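Local coordinates for protein spondin-1 (Homo sapiens, PDB 2ZOU) that probably serves as a secreted, extracellular-matrix adhesion glycoprotein, its reeler domain folding as a beta-sandwich, at residues G20-P32 / Y41-F53. Residues are numbered along the deposited sequence; the frame is centred on the assembly and turned at random.
Sequences GYTEFSLRVEGDP and YRVTLSAAPPSYF. With EDO (1,2-ethanediol), chain E.
With CG wedged between its own backbone N and carbonyl carbon (chi1 74°) and the chain bent at chi2, Glu23 turns its carboxylate to Ser51, whose OG donates to the anti lone pair of Glu23 OE2 at 2.7 Å. Were this glutamate an alanine, the Ser51 hydroxyl would probably lose this acceptor and the Phe24 ring the CG that lies over one of its faces. Phe24, with CG beside its backbone N (chi1 -60°), brings CE1 to 3.6 Å from Ala47 CB, a methyl small enough to let the ring reach on to Phe53. Phe24 and Ala47 belong to an antiparallel hairpin, strands 24-28 and 40-47, at one border of the four-stranded sheet of the reeler beta-sandwich. Ser25 pairs with Ser46 and Arg27 with Thr44 through two backbone bonds each, Thr44 N to Arg27 O being nearly straight at 171°. Towards the second sheet, Phe24 and Leu45 touch Ile126, Leu26 and Val28 touch Leu122; Leu26 CD1 lies 3.6 Å from Val43 CG1. The other face suits polar Ser25, Arg27, Thr44 and Ser46: one water bridges Ser25 O, Thr44 OG1 and Ser46 OG. Glu29 runs alongside Arg42 in a long salt bridge (OE1 to NE 3.9 Å) by charge alone, the oxygen well out of the guanidinium plane, while Arg42 NH1 hydrogen-bonds Gln107 OE1.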
ATOM      1  N   GLY A  20      15.670  -2.532  -1.060  1.00 23.26           N
ATOM      2  CA  GLY A  20      16.077  -2.679   0.301  1.00 22.29           C
ATOM      3  C   GLY A  20      15.403  -1.649   1.170  1.00 21.24           C
ATOM      4  O   GLY A  20      14.349  -1.098   0.832  1.00 21.82           O
ATOM      5  N   TYR A  21      16.035  -1.369   2.294  1.00 18.79           N
ATOM      6  CA  TYR A  21      15.265  -0.950   3.432  1.00 17.36           C
ATOM      7  C   TYR A  21      15.445   0.514   3.762  1.00 15.32           C
ATOM      8  O   TYR A  21      16.553   1.037   3.771  1.00 14.24           O
ATOM      9  CB  TYR A  21      15.512  -1.868   4.634  0.65 18.29           C
ATOM     10  CG  TYR A  21      14.677  -3.138   4.576  0.65 18.71           C
ATOM     11  CD1 TYR A  21      14.161  -3.717   5.734  0.65 20.18           C
ATOM     12  CD2 TYR A  21      14.384  -3.744   3.355  0.65 19.88           C
ATOM     13  CE1 TYR A  21      13.380  -4.877   5.666  0.65 21.44           C
ATOM     14  CE2 TYR A  21      13.612  -4.893   3.277  0.65 20.72           C
ATOM     15  CZ  TYR A  21      13.117  -5.456   4.434  0.65 21.28           C
ATOM     16  OH  TYR A  21      12.354  -6.597   4.339  0.65 21.92           O
ATOM     17  N   THR A  22      14.325   1.176   4.021  1.00 12.83           N
ATOM     18  CA  THR A  22      14.345   2.513   4.580  1.00 12.06           C
ATOM     19  C   THR A  22      13.748   2.389   5.974  1.00 11.36           C
ATOM     20  O   THR A  22      13.454   1.288   6.436  1.00 12.20           O
ATOM     21  CB  THR A  22      13.545   3.526   3.732  1.00 11.89           C
ATOM     22  OG1 THR A  22      12.136   3.254   3.844  1.00 11.86           O
ATOM     23  CG2 THR A  22      13.971   3.471   2.261  1.00 12.50           C
ATOM     24  N   GLU A  23      13.566   3.515   6.652  1.00 11.20           N
ATOM     25  CA  GLU A  23      12.957   3.468   7.975  1.00 11.88           C
ATOM     26  C   GLU A  23      11.427   3.393   7.914  1.00 11.15           C
ATOM     27  O   GLU A  23      10.759   3.376   8.957  1.00 11.96           O
ATOM     28  CB  GLU A  23      13.396   4.666   8.813  1.00 12.27           C
ATOM     29  CG  GLU A  23      12.742   5.939   8.400  1.00 13.38           C
ATOM     30  CD  GLU A  23      13.545   6.743   7.401  1.00 15.00           C
ATOM     31  OE1 GLU A  23      14.126   6.161   6.448  1.00 15.52           O
ATOM     32  OE2 GLU A  23      13.586   7.985   7.562  1.00 16.31           O
ATOM     33  N   PHE A  24      10.874   3.347   6.703  1.00 10.44           N
ATOM     34  CA  PHE A  24       9.428   3.265   6.537  1.00  9.52           C
ATOM     35  C   PHE A  24       9.078   1.841   6.159  1.00 10.11           C
ATOM     36  O   PHE A  24       9.716   1.250   5.282  1.00 10.73           O
ATOM     37  CB  PHE A  24       8.958   4.222   5.442  1.00 10.51           C
ATOM     38  CG  PHE A  24       9.278   5.645   5.725  1.00  9.36           C
ATOM     39  CD1 PHE A  24       8.442   6.408   6.541  1.00 10.56           C
ATOM     40  CD2 PHE A  24      10.430   6.224   5.215  1.00 10.96           C
ATOM     41  CE1 PHE A  24       8.752   7.743   6.820  1.00 10.75           C
ATOM     42  CE2 PHE A  24      10.747   7.564   5.503  1.00  9.98           C
ATOM     43  CZ  PHE A  24       9.900   8.318   6.295  1.00 10.37           C
ATOM     44  N   SER A  25       8.076   1.287   6.833  1.00 10.32           N
ATOM     45  CA  SER A  25       7.723  -0.132   6.650  1.00 10.89           C
ATOM     46  C   SER A  25       6.269  -0.306   6.290  1.00 10.78           C
ATOM     47  O   SER A  25       5.408   0.268   6.949  1.00 11.39           O
ATOM     48  CB  SER A  25       7.964  -0.910   7.941  0.65 12.01           C
ATOM     49  OG  SER A  25       9.339  -0.954   8.234  0.65 13.44           O
ATOM     50  N   LEU A  26       6.009  -1.121   5.268  1.00  9.88           N
ATOM     51  CA  LEU A  26       4.649  -1.533   4.938  1.00 10.65           C
ATOM     52  C   LEU A  26       4.483  -2.962   5.426  1.00 11.55           C
ATOM     53  O   LEU A  26       5.263  -3.847   5.053  1.00 13.45           O
ATOM     54  CB  LEU A  26       4.448  -1.477   3.425  1.00 10.26           C
ATOM     55  CG  LEU A  26       3.014  -1.747   2.941  1.00 12.12           C
ATOM     56  CD1 LEU A  26       2.061  -0.652   3.402  1.00 15.02           C
ATOM     57  CD2 LEU A  26       2.992  -1.825   1.441  1.00 13.30           C
ATOM     58  N   ARG A  27       3.521  -3.176   6.313  1.00 11.23           N
ATOM     59  CA  ARG A  27       3.332  -4.480   6.929  1.00 11.89           C
ATOM     60  C   ARG A  27       1.882  -4.869   6.848  1.00 11.40           C
ATOM     61  O   ARG A  27       1.016  -4.040   6.631  1.00 12.07           O
ATOM     62  CB  ARG A  27       3.772  -4.466   8.385  1.00 13.66           C
ATOM     63  CG  ARG A  27       5.224  -4.078   8.554  1.00 17.63           C
ATOM     64  CD  ARG A  27       5.814  -4.600   9.826  0.65 22.06           C
ATOM     65  NE  ARG A  27       5.814  -6.061   9.874  0.65 24.89           N
ATOM     66  CZ  ARG A  27       6.497  -6.774  10.762  0.65 26.47           C
ATOM     67  NH1 ARG A  27       7.252  -6.164  11.668  0.65 27.97           N
ATOM     68  NH2 ARG A  27       6.433  -8.095  10.736  0.65 28.10           N
ATOM     69  N   VAL A  28       1.628  -6.156   7.017  1.00 11.48           N
ATOM     70  CA  VAL A  28       0.277  -6.642   7.204  1.00 12.16           C
ATOM     71  C   VAL A  28       0.237  -7.275   8.593  1.00 10.75           C
ATOM     72  O   VAL A  28       1.050  -8.169   8.912  1.00 11.26           O
ATOM     73  CB  VAL A  28      -0.090  -7.671   6.142  1.00 11.42           C
ATOM     74  CG1 VAL A  28      -1.507  -8.186   6.389  1.00 13.98           C
ATOM     75  CG2 VAL A  28      -0.005  -7.008   4.755  1.00 13.57           C
ATOM     76  N   GLU A  29      -0.678  -6.794   9.437  1.00 11.18           N
ATOM     77  CA  GLU A  29      -0.780  -7.302  10.801  1.00 10.96           C
ATOM     78  C   GLU A  29      -1.014  -8.811  10.792  1.00 10.72           C
ATOM     79  O   GLU A  29      -1.840  -9.309  10.011  1.00 10.51           O
ATOM     80  CB  GLU A  29      -1.905  -6.599  11.567  1.00 10.90           C
ATOM     81  CG  GLU A  29      -1.580  -5.156  11.945  1.00 12.19           C
ATOM     82  CD  GLU A  29      -2.581  -4.539  12.922  1.00 12.35           C
ATOM     83  OE1 GLU A  29      -3.632  -5.166  13.203  1.00 12.52           O
ATOM     84  OE2 GLU A  29      -2.301  -3.429  13.425  1.00 13.53           O
ATOM     85  N   GLY A  30      -0.290  -9.520  11.655  1.00 10.24           N
ATOM     86  CA  GLY A  30      -0.367 -10.971  11.722  1.00 10.08           C
ATOM     87  C   GLY A  30       0.613 -11.658  10.781  1.00 10.98           C
ATOM     88  O   GLY A  30       0.678 -12.879  10.784  1.00 10.91           O
ATOM     89  N   ASP A  31       1.352 -10.873   9.975  1.00 11.23           N
ATOM     90  CA  ASP A  31       2.398 -11.444   9.095  1.00 12.34           C
ATOM     91  C   ASP A  31       1.931 -12.692   8.320  1.00 11.95           C
ATOM     92  O   ASP A  31       2.518 -13.775   8.437  1.00 11.96           O
ATOM     93  CB  ASP A  31       3.645 -11.773   9.923  1.00 11.82           C
ATOM     94  CG  ASP A  31       4.256 -10.545  10.573  1.00 15.17           C
ATOM     95  OD1 ASP A  31       4.044  -9.417  10.076  1.00 19.04           O
ATOM     96  OD2 ASP A  31       4.946 -10.721  11.604  1.00 19.64           O
ATOM     97  N   PRO A  32       0.863 -12.555   7.520  1.00 11.48           N
ATOM     98  CA  PRO A  32       0.390 -13.721   6.754  1.00 12.21           C
ATOM     99  C   PRO A  32       1.413 -14.209   5.727  1.00 12.72           C
ATOM    100  O   PRO A  32       2.112 -13.399   5.121  1.00 13.91           O
ATOM    101  CB  PRO A  32      -0.862 -13.183   6.050  1.00 12.62           C
ATOM    102  CG  PRO A  32      -0.646 -11.716   5.980  1.00 12.39           C
ATOM    103  CD  PRO A  32       0.036 -11.362   7.269  1.00 11.97           C
ATOM    104  N   TYR A  41      -7.458  -7.946   5.618  1.00 10.11           N
ATOM    105  CA  TYR A  41      -6.159  -7.782   6.273  1.00 10.03           C
ATOM    106  C   TYR A  41      -5.941  -6.336   6.649  1.00 11.00           C
ATOM    107  O   TYR A  41      -6.350  -5.429   5.914  1.00 12.09           O
ATOM    108  CB  TYR A  41      -5.034  -8.241   5.328  1.00 10.28           C
ATOM    109  CG  TYR A  41      -5.129  -9.710   5.015  1.00  9.69           C
ATOM    110  CD1 TYR A  41      -4.562 -10.653   5.863  1.00 10.13           C
ATOM    111  CD2 TYR A  41      -5.827 -10.158   3.890  1.00 10.28           C
ATOM    112  CE1 TYR A  41      -4.665 -12.006   5.594  1.00 10.14           C
ATOM    113  CE2 TYR A  41      -5.960 -11.510   3.615  1.00 10.09           C
ATOM    114  CZ  TYR A  41      -5.352 -12.434   4.454  1.00 10.24           C
ATOM    115  OH  TYR A  41      -5.519 -13.771   4.161  1.00 11.83           O
ATOM    116  N   ARG A  42      -5.317  -6.106   7.799  1.00  9.59           N
ATOM    117  CA  ARG A  42      -5.009  -4.726   8.182  1.00  9.96           C
ATOM    118  C   ARG A  42      -3.583  -4.385   7.754  1.00  9.15           C
ATOM    119  O   ARG A  42      -2.604  -4.949   8.252  1.00 10.08           O
ATOM    120  CB  ARG A  42      -5.231  -4.481   9.684  1.00 10.10           C
ATOM    121  CG  ARG A  42      -5.190  -2.988  10.027  1.00 10.06           C
ATOM    122  CD  ARG A  42      -5.418  -2.719  11.505  1.00 10.42           C
ATOM    123  NE  ARG A  42      -6.728  -3.166  11.965  1.00  9.71           N
ATOM    124  CZ  ARG A  42      -7.623  -2.395  12.573  1.00 10.11           C
ATOM    125  NH1 ARG A  42      -7.360  -1.111  12.812  1.00 10.99           N
ATOM    126  NH2 ARG A  42      -8.774  -2.933  12.959  1.00 11.50           N
ATOM    127  N   VAL A  43      -3.496  -3.500   6.769  1.00 10.18           N
ATOM    128  CA  VAL A  43      -2.232  -3.052   6.200  1.00 10.41           C
ATOM    129  C   VAL A  43      -1.796  -1.786   6.940  1.00 10.16           C
ATOM    130  O   VAL A  43      -2.593  -0.866   7.129  1.00 10.98           O
ATOM    131  CB  VAL A  43      -2.347  -2.779   4.682  1.00 11.08           C
ATOM    132  CG1 VAL A  43      -0.998  -2.323   4.102  1.00 12.27           C
ATOM    133  CG2 VAL A  43      -2.828  -4.035   3.964  1.00 11.53           C
ATOM    134  N   THR A  44      -0.531  -1.735   7.347  1.00 10.14           N
ATOM    135  CA  THR A  44      -0.023  -0.582   8.075  1.00 10.72           C
ATOM    136  C   THR A  44       1.204  -0.016   7.386  1.00 10.73           C
ATOM    137  O   THR A  44       2.033  -0.756   6.824  1.00 11.24           O
ATOM    138  CB  THR A  44       0.329  -0.951   9.521  1.00 12.44           C
ATOM    139  OG1 THR A  44       1.397  -1.887   9.518  1.00 13.40           O
ATOM    140  CG2 THR A  44      -0.869  -1.558  10.236  1.00 12.37           C
ATOM    141  N   LEU A  45       1.322   1.305   7.432  1.00 10.13           N
ATOM    142  CA  LEU A  45       2.515   2.005   6.958  1.00 10.77           C
ATOM    143  C   LEU A  45       3.040   2.804   8.135  1.00 10.44           C
ATOM    144  O   LEU A  45       2.327   3.627   8.681  1.00 10.85           O
ATOM    145  CB  LEU A  45       2.129   2.950   5.819  1.00 11.46           C
ATOM    146  CG  LEU A  45       3.204   3.710   5.081  1.00 16.20           C
ATOM    147  CD1 LEU A  45       4.275   2.806   4.563  1.00 20.57           C
ATOM    148  CD2 LEU A  45       2.531   4.432   3.943  1.00 18.80           C
ATOM    149  N   SER A  46       4.280   2.536   8.530  1.00 10.33           N
ATOM    150  CA  SER A  46       4.830   3.166   9.740  1.00 10.76           C
ATOM    151  C   SER A  46       6.243   3.685   9.526  1.00 10.56           C
ATOM    152  O   SER A  46       6.998   3.150   8.699  1.00 10.85           O
ATOM    153  CB  SER A  46       4.936   2.114  10.861  0.65 12.24           C
ATOM    154  OG  SER A  46       3.801   1.275  10.977  0.65 15.28           O
ATOM    155  N   ALA A  47       6.586   4.723  10.285  1.00  9.69           N
ATOM    156  CA  ALA A  47       7.913   5.323  10.254  1.00  9.93           C
ATOM    157  C   ALA A  47       8.634   4.993  11.542  1.00 10.79           C
ATOM    158  O   ALA A  47       8.079   5.223  12.606  1.00 11.48           O
ATOM    159  CB  ALA A  47       7.783   6.841  10.130  1.00 10.42           C
ATOM    160  N   ALA A  48       9.870   4.517  11.449  1.00 10.31           N
ATOM    161  CA  ALA A  48      10.680   4.289  12.641  1.00 11.23           C
ATOM    162  C   ALA A  48      11.112   5.636  13.230  1.00 11.65           C
ATOM    163  O   ALA A  48      11.470   6.550  12.485  1.00  9.74           O
ATOM    164  CB  ALA A  48      11.900   3.440  12.297  1.00 12.15           C
ATOM    165  N   PRO A  49      11.103   5.780  14.569  1.00 12.37           N
ATOM    166  CA  PRO A  49      11.502   7.062  15.140  1.00 12.35           C
ATOM    167  C   PRO A  49      12.921   7.476  14.752  1.00 11.67           C
ATOM    168  O   PRO A  49      13.802   6.628  14.631  1.00 12.00           O
ATOM    169  CB  PRO A  49      11.375   6.841  16.658  1.00 12.98           C
ATOM    170  CG  PRO A  49      11.335   5.379  16.828  1.00 14.36           C
ATOM    171  CD  PRO A  49      10.713   4.809  15.605  1.00 13.14           C
ATOM    172  N   PRO A  50      13.152   8.789  14.588  1.00 11.57           N
ATOM    173  CA  PRO A  50      12.214   9.888  14.744  1.00 11.11           C
ATOM    174  C   PRO A  50      11.573  10.345  13.432  1.00 10.68           C
ATOM    175  O   PRO A  50      11.176  11.502  13.312  1.00 11.39           O
ATOM    176  CB  PRO A  50      13.117  10.993  15.291  1.00 10.74           C
ATOM    177  CG  PRO A  50      14.404  10.789  14.491  1.00 11.96           C
ATOM    178  CD  PRO A  50      14.520   9.284  14.311  1.00 11.46           C
ATOM    179  N   SER A  51      11.473   9.455  12.450  1.00  9.43           N
ATOM    180  CA  SER A  51      10.914   9.832  11.155  1.00  9.17           C
ATOM    181  C   SER A  51       9.391   9.962  11.167  1.00  9.11           C
ATOM    182  O   SER A  51       8.702   9.522  12.105  1.00  9.45           O
ATOM    183  CB  SER A  51      11.365   8.854  10.063  1.00  7.83           C
ATOM    184  OG  SER A  51      12.787   8.860   9.936  1.00  9.85           O
ATOM    185  N   TYR A  52       8.882  10.575  10.108  1.00  8.84           N
ATOM    186  CA  TYR A  52       7.459  10.762   9.903  1.00  9.11           C
ATOM    187  C   TYR A  52       7.245  10.910   8.410  1.00  9.52           C
ATOM    188  O   TYR A  52       8.211  11.070   7.645  1.00 10.15           O
ATOM    189  CB  TYR A  52       6.967  12.024  10.644  1.00  9.64           C
ATOM    190  CG  TYR A  52       7.742  13.257  10.258  1.00 10.44           C
ATOM    191  CD1 TYR A  52       7.368  14.016   9.140  1.00  9.87           C
ATOM    192  CD2 TYR A  52       8.876  13.644  10.976  1.00 11.41           C
ATOM    193  CE1 TYR A  52       8.097  15.135   8.755  1.00 11.62           C
ATOM    194  CE2 TYR A  52       9.615  14.768  10.594  1.00 12.23           C
ATOM    195  CZ  TYR A  52       9.216  15.502   9.486  1.00 10.69           C
ATOM    196  OH  TYR A  52       9.915  16.615   9.100  1.00 12.90           O
ATOM    197  N   PHE A  53       5.995  10.848   7.985  1.00 10.39           N
ATOM    198  CA  PHE A  53       5.658  11.176   6.607  1.00 10.73           C
ATOM    199  C   PHE A  53       4.505  12.174   6.585  1.00 11.05           C
ATOM    200  O   PHE A  53       3.629  12.154   7.445  1.00 11.49           O
ATOM    201  CB  PHE A  53       5.379   9.924   5.763  1.00 10.10           C
ATOM    202  CG  PHE A  53       4.395   8.971   6.374  1.00 10.11           C
ATOM    203  CD1 PHE A  53       4.817   8.007   7.294  1.00  9.97           C
ATOM    204  CD2 PHE A  53       3.050   9.010   6.025  1.00 11.19           C
ATOM    205  CE1 PHE A  53       3.912   7.101   7.853  1.00 10.20           C
ATOM    206  CE2 PHE A  53       2.123   8.132   6.597  1.00 11.82           C
ATOM    207  CZ  PHE A  53       2.562   7.150   7.493  1.00 11.08           C
TER
HETATM  208  C1  EDO E   5       8.620   1.437  10.744  1.00 27.27           C
HETATM  209  O1  EDO E   5       9.810   1.054  10.050  1.00 21.92           O
HETATM  210  C2  EDO E   5       8.427   0.655  12.037  1.00 29.07           C
HETATM  211  O2  EDO E   5       8.745   1.479  13.166  1.00 31.24           O
HETATM  212  O   HOH W   1       3.984  -0.826   9.274  1.00  9.76           O
HETATM  213  O   HOH W   2      -4.467  -8.242   9.485  1.00  8.99           O